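Local coordinates for response regulator receiver protein (Dyadobacter fermentans, PDB 4XLT), which probably relays signals in a two-component system by accepting a phosphoryl group on its CheY-like receiver domain, at residues M4-V9 and D54-L59; D43-Q48 and E73-L78; Q48-P53 and P79-A84; R87-S92 and H108-L113. All blocks are in the same frame, centred on the assembly; numbering follows the deposited sequence.

Interaction 1: M4-V9 and D54-L59; sequences MDFIIV and DTVILL
Met4-Val9 and Asp54-Leu59 are neighbouring parallel strands in the five-stranded sheet of a CheY-like receiver fold, and their pairing, largely buried, joins the first strand of the chain to the central strand of the sheet. Their axes differ in direction by 22°. Five backbone bonds hold them: Asp5 and Ile7 each use both N and O, and Val9 N closes the series on Leu58 O at 2.8 Å. Phe6 and Ile8 turn their backbones to strand 31-35 instead.

Phe6 and Val56 meet on the face covered by helices 13-25 and 119-129. The two side chains run side by side, with Val56 CB over the ring in a CH-pi contact, 3.8 Å from the centroid of the Phe6 ring and 15° from its normal. Val56 CG1 meets Phe6 CE2 at 3.6 Å, while Val56 CG2 rests near CZ and also faces SE of selenomethionine Met4. An alanine here in place of Phe6 would probably leave Val56 CB without the ring face it packs on and open a gap beside Leu23 and Leu122.

On the other face, Ile7 CG1 stands anti to the carbonyl carbon, and with chi2 at 175° CD1 comes within 3.7 Å of Thr55 CG2. The next residue of strand 54-60 is Asp60, the predicted phosphorylation site, so the Val9-Leu59 end of the pairing lies next to the presumed active end. At the far end, where Asp5 OD1 binds Ser31 and Thr55 OG1 bonds to Pro53 O, one water donates to both Asp5 OD2 (2.7 Å) and Thr55 OG1 (2.6 Å).

Interaction 2: D43-Q48 and E73-L78; sequences DHLRSQ and EHYGML
Beside Leu45 and Arg46, the residues that reach across to Leu78, His44 O is gripped by three donors as helix 38-46 ends: Ser47 OG at 2.7 Å, Gln48 NE2 at 3.0 Å and the backbone N of Ser47. Both side-chain donors are tilted well out of the carbonyl plane.

Leu78 touches both Leu45 and Arg46. Its side chain crosses theirs at about a right angle, and its two methyls divide the work: CD1 meets Leu45 CB at 3.7 Å, and CD2 meets Arg46 CG at 3.8 Å. Leu45 CD1 also lies against the edge of the Tyr75 ring, 4.0 Å from Tyr75 CD1.

The Arg46 chain runs extended from CG to NE (chi2 171°, chi3 179°), and at its end NH2 comes within 3.3 Å of CE of selenomethionine Met77. NH1 forms a salt bridge with Glu104 of the second subunit, which gives the charged end a partner across the subunit interface. A type I turn from Tyr75 to Leu78 brings Leu78 back towards helix 38-46. Leu45 and Tyr75 both reach Ile57 beneath, an apolar join between helix 38-46 and the end of helix 68-75 with the turn that follows it, on one face of the sheet, as in the doubly wound alpha/beta fold of receiver domains.

Interaction 3: Q48-P53 and P79-A84; sequences QGADIP and PEAVRA
Val82 and Ile52 meet through their first torsions: in each, CG1 sits between the backbone N and the carbonyl carbon, the crowded position (chi1 74° in Val82, 64° in Ile52). With CG1 so placed, Val82 CG2 stands anti to the backbone N and becomes the methyl that does the touching. Ile52 continues to CD1 with chi2 at 165°, and this CD1 reaches Val82 CG2 at 3.7 Å.

The same methyl is visited from two further directions. Gly49 O lies 3.4 Å from Val82 CG2, and Gln48 CB approaches it at 4.1 Å. One branch of a single valine thus meets three residues of the 48-53 loop.

Next to it, the small side chains of Ala50 and Ala81 let the backbones draw close: Ala50 CB lies 3.6 Å from Ala81 O and 3.9 Å from Ala81 CB, and the CA atoms of Ala50 and Val82 are 4.7 Å apart. No hydrogen bond crosses the contact, which rests on van der Waals packing. A type I turn from Gly49 to Ile52 shapes the loop. On the other segment Pro79 holds the N-cap position, its O accepting from both Val82 N and Arg83 N.

Around the join, Ile52 O bonds to Arg85, and Glu80 forms a salt bridge with Arg83 of the second subunit. The contact ties the loop leading from helix 38-46 into strand 54-60 to the short helix 80-83, just before strand 86-92.

Interaction 4: R87-S92 and H108-L113; sequences RLFMIS and HIIQLL
Phe89 and Ile110 meet where strand 109-114 departs from a regular course. The ring atom Phe89 CE2 lies 3.6 Å from Ile110 CG2, Gln111 O approaches the ring edge, and Leu113 CD1 sits 3.9 Å from Phe89 CB. An alanine at Phe89 would keep that CB contact but is likely to leave Ile110 CG2 without its aromatic partner and open a gap towards Leu125.

Ile110 CD1 also rests on the aliphatic part of Arg87, 3.6 Å from Arg87 CD. On the other face the selenomethionine Met90, bent at chi2 and chi3 (78° and 76°), presents CE to Ile109 CD1 at 3.6 Å, and Leu112 CD1 reaches Met90 CG.

Backbone bonds set these groups in place. Ile110 N donates to Leu88 O at 3.0 Å, but Met90 N bonds to Gln111 O at 3.1 Å, so the second strand spends an extra residue, as in a beta bulge. Beyond Gln111 regular parallel pairing resumes through Leu113. A water joins Leu88 N to His108 O near the start.

Helix 97-105 links the strands in a beta-alpha-beta unit; helix 119-129 packs over Phe89 and Leu113, helix 68-75 lies beyond Met90 and Ile109, and strand 54-60 pairs with the other edge of strand 86-92.

All four contacts lie in one receiver domain. Interactions 1 and 4, centres about 10 Å apart, belong to the same parallel sheet, in which strands 54-60 and 86-92 are neighbours; between them they cover four of its five strands. Interactions 2 and 3 share Gln48, lie about 10 Å apart centre to centre, and both touch the second subunit. Along the chain the segments of interactions 1, 2 and 3 alternate, whereas interaction 4 opens after all of them close. Leu45 and Tyr75 of interaction 2 pack on Ile57 of interaction 1. The helical layer that meets the second subunit thus packs directly on the sheet that carries the predicted phosphorylation site.

Interaction 1: M4-V9 and D54-L59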
loop_
_atom_site.group_PDB
_atom_site.type_symbol
_atom_site.label_atom_id
_atom_site.label_comp_id
_atom_site.label_asym_id
_atom_site.label_seq_id
_atom_site.Cartn_x
_atom_site.Cartn_y
_atom_site.Cartn_z
HETATM N N MSE A 4 -5.223 14.125 -14.879
HETATM C CA MSE A 4 -5.958 13.151 -14.079
HETATM C C MSE A 4 -7.149 12.557 -14.812
HETATM O O MSE A 4 -7.795 13.222 -15.622
HETATM C CB MSE A 4 -6.452 13.783 -12.778
HETATM C CG MSE A 4 -5.374 14.425 -11.936
HETATM SE SE MSE A 4 -6.076 14.991 -10.211
HETATM C CE MSE A 4 -4.634 16.189 -9.682
ATOM N N ASP A 5 -7.442 11.297 -14.512
ATOM C CA ASP A 5 -8.683 10.680 -14.949
ATOM C C ASP A 5 -9.688 10.733 -13.808
ATOM O O ASP A 5 -9.311 10.691 -12.636
ATOM C CB ASP A 5 -8.460 9.232 -15.390
ATOM C CG ASP A 5 -7.601 9.124 -16.636
ATOM O OD1 ASP A 5 -7.427 10.146 -17.334
ATOM O OD2 ASP A 5 -7.110 8.011 -16.922
ATOM N N PHE A 6 -10.966 10.835 -14.150
ATOM C CA PHE A 6 -12.014 10.830 -13.142
ATOM C C PHE A 6 -13.008 9.707 -13.385
ATOM O O PHE A 6 -13.490 9.510 -14.498
ATOM C CB PHE A 6 -12.737 12.175 -13.107
ATOM C CG PHE A 6 -12.097 13.183 -12.195
ATOM C CD1 PHE A 6 -10.910 13.799 -12.549
ATOM C CD2 PHE A 6 -12.687 13.516 -10.986
ATOM C CE1 PHE A 6 -10.320 14.734 -11.716
ATOM C CE2 PHE A 6 -12.104 14.448 -10.146
ATOM C CZ PHE A 6 -10.917 15.058 -10.511
ATOM N N ILE A 7 -13.298 8.967 -12.323
ATOM C CA ILE A 7 -14.283 7.903 -12.374
ATOM C C ILE A 7 -15.396 8.201 -11.383
ATOM O O ILE A 7 -15.152 8.324 -10.184
ATOM C CB ILE A 7 -13.651 6.538 -12.056
ATOM C CG1 ILE A 7 -12.569 6.206 -13.087
ATOM C CG2 ILE A 7 -14.717 5.451 -12.012
ATOM C CD1 ILE A 7 -11.807 4.937 -12.792
ATOM N N ILE A 8 -16.616 8.337 -11.887
ATOM C CA ILE A 8 -17.761 8.586 -11.023
ATOM C C ILE A 8 -18.612 7.329 -10.921
ATOM O O ILE A 8 -18.934 6.702 -11.931
ATOM C CB ILE A 8 -18.622 9.757 -11.532
ATOM C CG1 ILE A 8 -17.738 10.951 -11.895
ATOM C CG2 ILE A 8 -19.650 10.158 -10.485
ATOM C CD1 ILE A 8 -18.494 12.103 -12.535
ATOM N N VAL A 9 -18.956 6.957 -9.691
ATOM C CA VAL A 9 -19.790 5.790 -9.429
ATOM C C VAL A 9 -21.023 6.216 -8.643
ATOM O O VAL A 9 -20.931 6.520 -7.453
ATOM C CB VAL A 9 -19.027 4.702 -8.642
ATOM C CG1 VAL A 9 -19.866 3.436 -8.541
ATOM C CG2 VAL A 9 -17.688 4.407 -9.298
ATOM N N ASP A 54 -2.971 9.210 -12.960
ATOM C CA ASP A 54 -3.529 9.642 -11.686
ATOM C C ASP A 54 -5.044 9.653 -11.791
ATOM O O ASP A 54 -5.611 10.382 -12.600
ATOM C CB ASP A 54 -3.008 11.026 -11.302
ATOM C CG ASP A 54 -1.541 11.015 -10.933
ATOM O OD1 ASP A 54 -0.865 10.000 -11.201
ATOM O OD2 ASP A 54 -1.063 12.025 -10.375
ATOM N N THR A 55 -5.699 8.828 -10.983
ATOM C CA THR A 55 -7.134 8.634 -11.114
ATOM C C THR A 55 -7.885 9.001 -9.840
ATOM O O THR A 55 -7.540 8.553 -8.748
ATOM C CB THR A 55 -7.459 7.175 -11.492
ATOM O OG1 THR A 55 -6.857 6.864 -12.757
ATOM C CG2 THR A 55 -8.962 6.962 -11.580
ATOM N N VAL A 56 -8.912 9.828 -9.994
ATOM C CA VAL A 56 -9.800 10.167 -8.895
ATOM C C VAL A 56 -11.119 9.409 -9.043
ATOM O O VAL A 56 -11.727 9.416 -10.111
ATOM C CB VAL A 56 -10.074 11.686 -8.837
ATOM C CG1 VAL A 56 -11.028 12.016 -7.699
ATOM C CG2 VAL A 56 -8.772 12.452 -8.681
ATOM N N ILE A 57 -11.551 8.748 -7.975
ATOM C CA ILE A 57 -12.827 8.046 -7.987
ATOM C C ILE A 57 -13.822 8.699 -7.033
ATOM O O ILE A 57 -13.566 8.812 -5.835
ATOM C CB ILE A 57 -12.667 6.565 -7.606
ATOM C CG1 ILE A 57 -11.728 5.861 -8.590
ATOM C CG2 ILE A 57 -14.025 5.879 -7.577
ATOM C CD1 ILE A 57 -11.597 4.364 -8.363
ATOM N N LEU A 58 -14.956 9.129 -7.578
ATOM C CA LEU A 58 -16.028 9.701 -6.774
ATOM C C LEU A 58 -17.127 8.665 -6.579
ATOM O O LEU A 58 -17.827 8.296 -7.520
ATOM C CB LEU A 58 -16.586 10.962 -7.431
ATOM C CG LEU A 58 -15.560 12.036 -7.795
ATOM C CD1 LEU A 58 -16.258 13.269 -8.347
ATOM C CD2 LEU A 58 -14.688 12.394 -6.599
ATOM N N LEU A 59 -17.263 8.195 -5.347
ATOM C CA LEU A 59 -18.177 7.108 -5.036
ATOM C C LEU A 59 -19.350 7.596 -4.194
ATOM O O LEU A 59 -19.158 8.215 -3.148
ATOM C CB LEU A 59 -17.428 5.992 -4.312
ATOM C CG LEU A 59 -18.259 4.814 -3.814
ATOM C CD1 LEU A 59 -18.787 4.004 -4.983
ATOM C CD2 LEU A 59 -17.433 3.951 -2.876
HETATM O O HOH W 1 -7.849 6.118 -15.088
#

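Interaction 2: D43-Q48 and E73-L78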
loop_
_atom_site.group_PDB
_atom_site.type_symbol
_atom_site.label_atom_id
_atom_site.label_comp_id
_atom_site.label_asym_id
_atom_site.label_seq_id
_atom_site.Cartn_x
_atom_site.Cartn_y
_atom_site.Cartn_z
ATOM N N ASP A 43 -15.392 -4.021 -12.297
ATOM C CA ASP A 43 -14.964 -4.729 -13.502
ATOM C C ASP A 43 -13.940 -3.926 -14.298
ATOM O O ASP A 43 -12.929 -4.466 -14.739
ATOM C CB ASP A 43 -16.164 -5.059 -14.396
ATOM C CG ASP A 43 -17.044 -6.148 -13.817
ATOM O OD1 ASP A 43 -16.583 -6.865 -12.904
ATOM O OD2 ASP A 43 -18.196 -6.290 -14.281
ATOM N N HIS A 44 -14.210 -2.637 -14.481
ATOM C CA HIS A 44 -13.284 -1.766 -15.196
ATOM C C HIS A 44 -11.943 -1.649 -14.474
ATOM O O HIS A 44 -10.884 -1.664 -15.105
ATOM C CB HIS A 44 -13.889 -0.378 -15.388
ATOM C CG HIS A 44 -12.905 0.643 -15.867
ATOM N ND1 HIS A 44 -12.371 1.608 -15.041
ATOM C CD2 HIS A 44 -12.344 0.839 -17.085
ATOM C CE1 HIS A 44 -11.530 2.359 -15.728
ATOM N NE2 HIS A 44 -11.495 1.912 -16.972
ATOM N N LEU A 45 -11.990 -1.539 -13.151
ATOM C CA LEU A 45 -10.772 -1.403 -12.358
ATOM C C LEU A 45 -9.923 -2.674 -12.392
ATOM O O LEU A 45 -8.698 -2.610 -12.367
ATOM C CB LEU A 45 -11.115 -1.036 -10.912
ATOM C CG LEU A 45 -11.676 0.374 -10.705
ATOM C CD1 LEU A 45 -12.076 0.594 -9.254
ATOM C CD2 LEU A 45 -10.662 1.416 -11.145
ATOM N N ARG A 46 -10.576 -3.829 -12.465
ATOM C CA ARG A 46 -9.863 -5.102 -12.475
ATOM C C ARG A 46 -9.083 -5.318 -13.768
ATOM O O ARG A 46 -8.221 -6.194 -13.839
ATOM C CB ARG A 46 -10.837 -6.261 -12.255
ATOM C CG ARG A 46 -11.240 -6.457 -10.805
ATOM C CD ARG A 46 -12.372 -7.460 -10.667
ATOM N NE ARG A 46 -12.747 -7.664 -9.270
ATOM C CZ ARG A 46 -13.842 -8.305 -8.874
ATOM N NH1 ARG A 46 -14.683 -8.806 -9.769
ATOM N NH2 ARG A 46 -14.099 -8.439 -7.580
ATOM N N SER A 47 -9.384 -4.522 -14.788
ATOM C CA SER A 47 -8.692 -4.640 -16.065
ATOM C C SER A 47 -7.545 -3.637 -16.178
ATOM O O SER A 47 -6.831 -3.608 -17.180
ATOM C CB SER A 47 -9.671 -4.452 -17.228
ATOM O OG SER A 47 -10.151 -3.121 -17.287
ATOM N N GLN A 48 -7.364 -2.822 -15.142
ATOM C CA GLN A 48 -6.326 -1.796 -15.155
ATOM C C GLN A 48 -5.021 -2.303 -14.551
ATOM O O GLN A 48 -5.018 -3.215 -13.727
ATOM C CB GLN A 48 -6.795 -0.551 -14.399
ATOM C CG GLN A 48 -8.145 -0.017 -14.847
ATOM C CD GLN A 48 -8.170 0.362 -16.314
ATOM O OE1 GLN A 48 -7.282 1.057 -16.804
ATOM N NE2 GLN A 48 -9.193 -0.100 -17.024
ATOM N N GLU A 73 -14.877 -2.928 -0.156
ATOM C CA GLU A 73 -14.433 -4.285 0.134
ATOM C C GLU A 73 -13.886 -4.944 -1.127
ATOM O O GLU A 73 -12.839 -5.590 -1.095
ATOM C CB GLU A 73 -15.573 -5.118 0.720
ATOM C CG GLU A 73 -16.138 -4.557 2.010
ATOM C CD GLU A 73 -16.967 -5.573 2.765
ATOM O OE1 GLU A 73 -16.665 -6.780 2.653
ATOM O OE2 GLU A 73 -17.919 -5.167 3.465
ATOM N N HIS A 74 -14.600 -4.771 -2.235
ATOM C CA HIS A 74 -14.128 -5.259 -3.524
ATOM C C HIS A 74 -12.952 -4.431 -4.019
ATOM O O HIS A 74 -12.060 -4.947 -4.688
ATOM C CB HIS A 74 -15.256 -5.244 -4.551
ATOM C CG HIS A 74 -16.239 -6.357 -4.374
ATOM N ND1 HIS A 74 -15.992 -7.641 -4.811
ATOM C CD2 HIS A 74 -17.465 -6.383 -3.800
ATOM C CE1 HIS A 74 -17.025 -8.408 -4.518
ATOM N NE2 HIS A 74 -17.933 -7.670 -3.904
ATOM N N TYR A 75 -12.957 -3.145 -3.680
ATOM C CA TYR A 75 -11.877 -2.243 -4.055
ATOM C C TYR A 75 -10.571 -2.628 -3.360
ATOM O O TYR A 75 -9.494 -2.552 -3.954
ATOM C CB TYR A 75 -12.250 -0.796 -3.723
ATOM C CG TYR A 75 -11.166 0.204 -4.061
ATOM C CD1 TYR A 75 -11.059 0.736 -5.339
ATOM C CD2 TYR A 75 -10.250 0.613 -3.102
ATOM C CE1 TYR A 75 -10.070 1.645 -5.653
ATOM C CE2 TYR A 75 -9.259 1.520 -3.405
ATOM C CZ TYR A 75 -9.171 2.032 -4.682
ATOM O OH TYR A 75 -8.180 2.938 -4.989
ATOM N N GLY A 76 -10.673 -3.046 -2.101
ATOM C CA GLY A 76 -9.512 -3.451 -1.330
ATOM C C GLY A 76 -8.872 -4.719 -1.864
ATOM O O GLY A 76 -7.750 -5.062 -1.488
HETATM N N MSE A 77 -9.588 -5.413 -2.744
HETATM C CA MSE A 77 -9.096 -6.647 -3.353
HETATM C C MSE A 77 -8.216 -6.374 -4.576
HETATM O O MSE A 77 -7.460 -7.242 -5.009
HETATM C CB MSE A 77 -10.271 -7.552 -3.738
HETATM C CG MSE A 77 -10.901 -8.287 -2.563
HETATM SE SE MSE A 77 -12.604 -9.150 -2.998
HETATM C CE MSE A 77 -12.349 -9.391 -4.918
ATOM N N LEU A 78 -8.318 -5.170 -5.129
ATOM C CA LEU A 78 -7.454 -4.763 -6.234
ATOM C C LEU A 78 -5.990 -4.771 -5.800
ATOM O O LEU A 78 -5.694 -4.588 -4.620
ATOM C CB LEU A 78 -7.847 -3.373 -6.737
ATOM C CG LEU A 78 -9.242 -3.264 -7.351
ATOM C CD1 LEU A 78 -9.607 -1.806 -7.592
ATOM C CD2 LEU A 78 -9.316 -4.067 -8.643
#

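Interaction 3: Q48-P53 and P79-A84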
loop_
_atom_site.group_PDB
_atom_site.type_symbol
_atom_site.label_atom_id
_atom_site.label_comp_id
_atom_site.label_asym_id
_atom_site.label_seq_id
_atom_site.Cartn_x
_atom_site.Cartn_y
_atom_site.Cartn_z
ATOM N N GLN A 48 -7.364 -2.822 -15.142
ATOM C CA GLN A 48 -6.326 -1.796 -15.155
ATOM C C GLN A 48 -5.021 -2.303 -14.551
ATOM O O GLN A 48 -5.018 -3.215 -13.727
ATOM C CB GLN A 48 -6.795 -0.551 -14.399
ATOM C CG GLN A 48 -8.145 -0.017 -14.847
ATOM C CD GLN A 48 -8.170 0.362 -16.314
ATOM O OE1 GLN A 48 -7.282 1.057 -16.804
ATOM N NE2 GLN A 48 -9.193 -0.100 -17.024
ATOM N N GLY A 49 -3.914 -1.701 -14.972
ATOM C CA GLY A 49 -2.611 -2.008 -14.416
ATOM C C GLY A 49 -2.059 -0.808 -13.673
ATOM O O GLY A 49 -2.768 0.172 -13.453
ATOM N N ALA A 50 -0.790 -0.880 -13.289
ATOM C CA ALA A 50 -0.143 0.220 -12.583
ATOM C C ALA A 50 0.330 1.303 -13.549
ATOM O O ALA A 50 1.032 2.234 -13.155
ATOM C CB ALA A 50 1.025 -0.295 -11.757
ATOM N N ASP A 51 -0.056 1.174 -14.815
ATOM C CA ASP A 51 0.341 2.133 -15.839
ATOM C C ASP A 51 -0.739 3.187 -16.069
ATOM O O ASP A 51 -0.600 4.047 -16.939
ATOM C CB ASP A 51 0.656 1.411 -17.152
ATOM C CG ASP A 51 -0.535 0.642 -17.697
ATOM O OD1 ASP A 51 -1.406 0.242 -16.897
ATOM O OD2 ASP A 51 -0.599 0.436 -18.929
ATOM N N ILE A 52 -1.812 3.117 -15.287
ATOM C CA ILE A 52 -2.915 4.061 -15.425
ATOM C C ILE A 52 -2.539 5.432 -14.873
ATOM O O ILE A 52 -1.735 5.530 -13.944
ATOM C CB ILE A 52 -4.188 3.556 -14.710
ATOM C CG1 ILE A 52 -3.962 3.460 -13.200
ATOM C CG2 ILE A 52 -4.620 2.217 -15.282
ATOM C CD1 ILE A 52 -5.243 3.319 -12.409
ATOM N N PRO A 53 -3.111 6.499 -15.456
ATOM C CA PRO A 53 -2.877 7.868 -14.981
ATOM C C PRO A 53 -3.361 8.084 -13.553
ATOM O O PRO A 53 -4.069 7.235 -13.008
ATOM C CB PRO A 53 -3.698 8.726 -15.953
ATOM C CG PRO A 53 -3.867 7.886 -17.161
ATOM C CD PRO A 53 -3.946 6.476 -16.669
ATOM N N PRO A 79 -5.070 -4.998 -6.751
ATOM C CA PRO A 79 -3.640 -4.988 -6.419
ATOM C C PRO A 79 -3.216 -3.635 -5.873
ATOM O O PRO A 79 -3.728 -2.614 -6.323
ATOM C CB PRO A 79 -2.963 -5.278 -7.763
ATOM C CG PRO A 79 -4.012 -5.966 -8.579
ATOM C CD PRO A 79 -5.306 -5.337 -8.165
ATOM N N GLU A 80 -2.301 -3.629 -4.910
ATOM C CA GLU A 80 -1.871 -2.390 -4.276
ATOM C C GLU A 80 -1.231 -1.432 -5.283
ATOM O O GLU A 80 -1.306 -0.213 -5.129
ATOM C CB GLU A 80 -0.905 -2.697 -3.126
ATOM C CG GLU A 80 -1.566 -3.454 -1.977
ATOM C CD GLU A 80 -0.598 -3.875 -0.882
ATOM O OE1 GLU A 80 0.630 -3.882 -1.121
ATOM O OE2 GLU A 80 -1.071 -4.207 0.225
ATOM N N ALA A 81 -0.623 -1.989 -6.323
ATOM C CA ALA A 81 0.052 -1.186 -7.334
ATOM C C ALA A 81 -0.917 -0.314 -8.134
ATOM O O ALA A 81 -0.530 0.743 -8.635
ATOM C CB ALA A 81 0.843 -2.080 -8.268
ATOM N N VAL A 82 -2.169 -0.741 -8.261
ATOM C CA VAL A 82 -3.141 0.067 -8.987
ATOM C C VAL A 82 -3.861 1.019 -8.025
ATOM O O VAL A 82 -4.232 2.128 -8.404
ATOM C CB VAL A 82 -4.161 -0.809 -9.770
ATOM C CG1 VAL A 82 -5.173 -1.457 -8.846
ATOM C CG2 VAL A 82 -4.873 0.022 -10.825
ATOM N N ARG A 83 -4.019 0.597 -6.773
ATOM C CA ARG A 83 -4.636 1.441 -5.751
ATOM C C ARG A 83 -3.769 2.654 -5.437
ATOM O O ARG A 83 -4.277 3.703 -5.051
ATOM C CB ARG A 83 -4.898 0.638 -4.475
ATOM C CG ARG A 83 -6.278 -0.003 -4.429
ATOM C CD ARG A 83 -6.274 -1.301 -3.645
ATOM N NE ARG A 83 -5.548 -1.185 -2.385
ATOM C CZ ARG A 83 -5.091 -2.224 -1.695
ATOM N NH1 ARG A 83 -5.285 -3.458 -2.147
ATOM N NH2 ARG A 83 -4.437 -2.035 -0.557
ATOM N N ALA A 84 -2.460 2.505 -5.616
ATOM C CA ALA A 84 -1.520 3.587 -5.346
ATOM C C ALA A 84 -1.648 4.716 -6.369
ATOM O O ALA A 84 -1.186 5.832 -6.132
ATOM C CB ALA A 84 -0.092 3.051 -5.321
#

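Interaction 4: R87-S92 and H108-L113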
loop_
_atom_site.group_PDB
_atom_site.type_symbol
_atom_site.label_atom_id
_atom_site.label_comp_id
_atom_site.label_asym_id
_atom_site.label_seq_id
_atom_site.Cartn_x
_atom_site.Cartn_y
_atom_site.Cartn_z
ATOM N N ARG A 87 -6.982 7.918 -5.955
ATOM C CA ARG A 87 -7.476 8.574 -4.751
ATOM C C ARG A 87 -8.997 8.482 -4.731
ATOM O O ARG A 87 -9.671 9.039 -5.597
ATOM C CB ARG A 87 -7.027 10.031 -4.695
ATOM C CG ARG A 87 -5.525 10.222 -4.802
ATOM C CD ARG A 87 -4.777 9.598 -3.636
ATOM N NE ARG A 87 -3.340 9.826 -3.754
ATOM C CZ ARG A 87 -2.483 8.948 -4.266
ATOM N NH1 ARG A 87 -2.914 7.767 -4.693
ATOM N NH2 ARG A 87 -1.193 9.246 -4.341
ATOM N N LEU A 88 -9.531 7.771 -3.743
ATOM C CA LEU A 88 -10.959 7.476 -3.681
ATOM C C LEU A 88 -11.689 8.385 -2.688
ATOM O O LEU A 88 -11.282 8.517 -1.532
ATOM C CB LEU A 88 -11.163 6.003 -3.311
ATOM C CG LEU A 88 -12.561 5.500 -2.945
ATOM C CD1 LEU A 88 -13.535 5.720 -4.076
ATOM C CD2 LEU A 88 -12.510 4.027 -2.573
ATOM N N PHE A 89 -12.764 9.018 -3.149
ATOM C CA PHE A 89 -13.547 9.915 -2.304
ATOM C C PHE A 89 -15.007 9.489 -2.245
ATOM O O PHE A 89 -15.577 9.031 -3.236
ATOM C CB PHE A 89 -13.449 11.357 -2.808
ATOM C CG PHE A 89 -12.061 11.918 -2.756
ATOM C CD1 PHE A 89 -11.174 11.707 -3.800
ATOM C CD2 PHE A 89 -11.635 12.647 -1.659
ATOM C CE1 PHE A 89 -9.888 12.215 -3.746
ATOM C CE2 PHE A 89 -10.352 13.156 -1.602
ATOM C CZ PHE A 89 -9.480 12.940 -2.647
HETATM N N MSE A 90 -15.606 9.643 -1.071
HETATM C CA MSE A 90 -17.016 9.342 -0.878
HETATM C C MSE A 90 -17.837 10.620 -1.056
HETATM O O MSE A 90 -17.463 11.677 -0.551
HETATM C CB MSE A 90 -17.244 8.733 0.510
HETATM C CG MSE A 90 -18.643 8.183 0.753
HETATM SE SE MSE A 90 -18.944 6.436 -0.061
HETATM C CE MSE A 90 -17.960 5.332 1.205
ATOM N N ILE A 91 -18.942 10.534 -1.788
ATOM C CA ILE A 91 -19.810 11.694 -1.966
ATOM C C ILE A 91 -21.241 11.371 -1.557
ATOM O O ILE A 91 -21.714 10.249 -1.749
ATOM C CB ILE A 91 -19.801 12.210 -3.422
ATOM C CG1 ILE A 91 -20.216 11.099 -4.391
ATOM C CG2 ILE A 91 -18.430 12.769 -3.787
ATOM C CD1 ILE A 91 -20.345 11.554 -5.830
ATOM N N SER A 92 -21.925 12.356 -0.985
ATOM C CA SER A 92 -23.293 12.155 -0.519
ATOM C C SER A 92 -24.023 13.475 -0.292
ATOM O O SER A 92 -23.403 14.497 0.011
ATOM C CB SER A 92 -23.299 11.336 0.772
ATOM O OG SER A 92 -24.623 11.076 1.201
ATOM N N HIS A 108 -9.481 3.212 2.552
ATOM C CA HIS A 108 -9.546 3.530 1.130
ATOM C C HIS A 108 -10.314 4.818 0.867
ATOM O O HIS A 108 -10.110 5.467 -0.159
ATOM C CB HIS A 108 -10.174 2.371 0.361
ATOM C CG HIS A 108 -9.518 1.053 0.632
ATOM N ND1 HIS A 108 -8.224 0.776 0.248
ATOM C CD2 HIS A 108 -9.973 -0.055 1.263
ATOM C CE1 HIS A 108 -7.911 -0.452 0.625
ATOM N NE2 HIS A 108 -8.955 -0.977 1.242
ATOM N N ILE A 109 -11.193 5.187 1.795
ATOM C CA ILE A 109 -11.924 6.443 1.681
ATOM C C ILE A 109 -11.114 7.589 2.272
ATOM O O ILE A 109 -10.970 7.703 3.490
ATOM C CB ILE A 109 -13.290 6.384 2.382
ATOM C CG1 ILE A 109 -14.136 5.241 1.814
ATOM C CG2 ILE A 109 -14.009 7.719 2.233
ATOM C CD1 ILE A 109 -14.436 5.387 0.340
ATOM N N ILE A 110 -10.584 8.436 1.400
ATOM C CA ILE A 110 -9.769 9.560 1.830
ATOM C C ILE A 110 -10.593 10.581 2.601
ATOM O O ILE A 110 -10.222 10.992 3.701
ATOM C CB ILE A 110 -9.099 10.247 0.638
ATOM C CG1 ILE A 110 -8.042 9.319 0.039
ATOM C CG2 ILE A 110 -8.480 11.578 1.059
ATOM C CD1 ILE A 110 -7.256 9.936 -1.079
ATOM N N GLN A 111 -11.716 10.984 2.020
ATOM C CA GLN A 111 -12.554 12.003 2.627
ATOM C C GLN A 111 -13.976 11.938 2.090
ATOM O O GLN A 111 -14.198 11.610 0.923
ATOM C CB GLN A 111 -11.957 13.391 2.385
ATOM C CG GLN A 111 -12.684 14.514 3.098
ATOM C CD GLN A 111 -11.968 15.840 2.971
ATOM O OE1 GLN A 111 -10.744 15.889 2.851
ATOM N NE2 GLN A 111 -12.730 16.926 2.993
ATOM N N LEU A 112 -14.937 12.243 2.953
ATOM C CA LEU A 112 -16.330 12.319 2.553
ATOM C C LEU A 112 -16.665 13.728 2.075
ATOM O O LEU A 112 -16.538 14.693 2.825
ATOM C CB LEU A 112 -17.236 11.910 3.714
ATOM C CG LEU A 112 -18.740 12.114 3.541
ATOM C CD1 LEU A 112 -19.241 11.438 2.275
ATOM C CD2 LEU A 112 -19.472 11.586 4.763
ATOM N N LEU A 113 -17.082 13.840 0.817
ATOM C CA LEU A 113 -17.436 15.131 0.234
ATOM C C LEU A 113 -18.950 15.282 0.113
ATOM O O LEU A 113 -19.653 14.317 -0.183
ATOM C CB LEU A 113 -16.776 15.290 -1.134
ATOM C CG LEU A 113 -15.271 15.026 -1.124
ATOM C CD1 LEU A 113 -14.692 15.055 -2.532
ATOM C CD2 LEU A 113 -14.569 16.033 -0.224
HETATM O O HOH W 2 -8.107 6.332 -1.890
#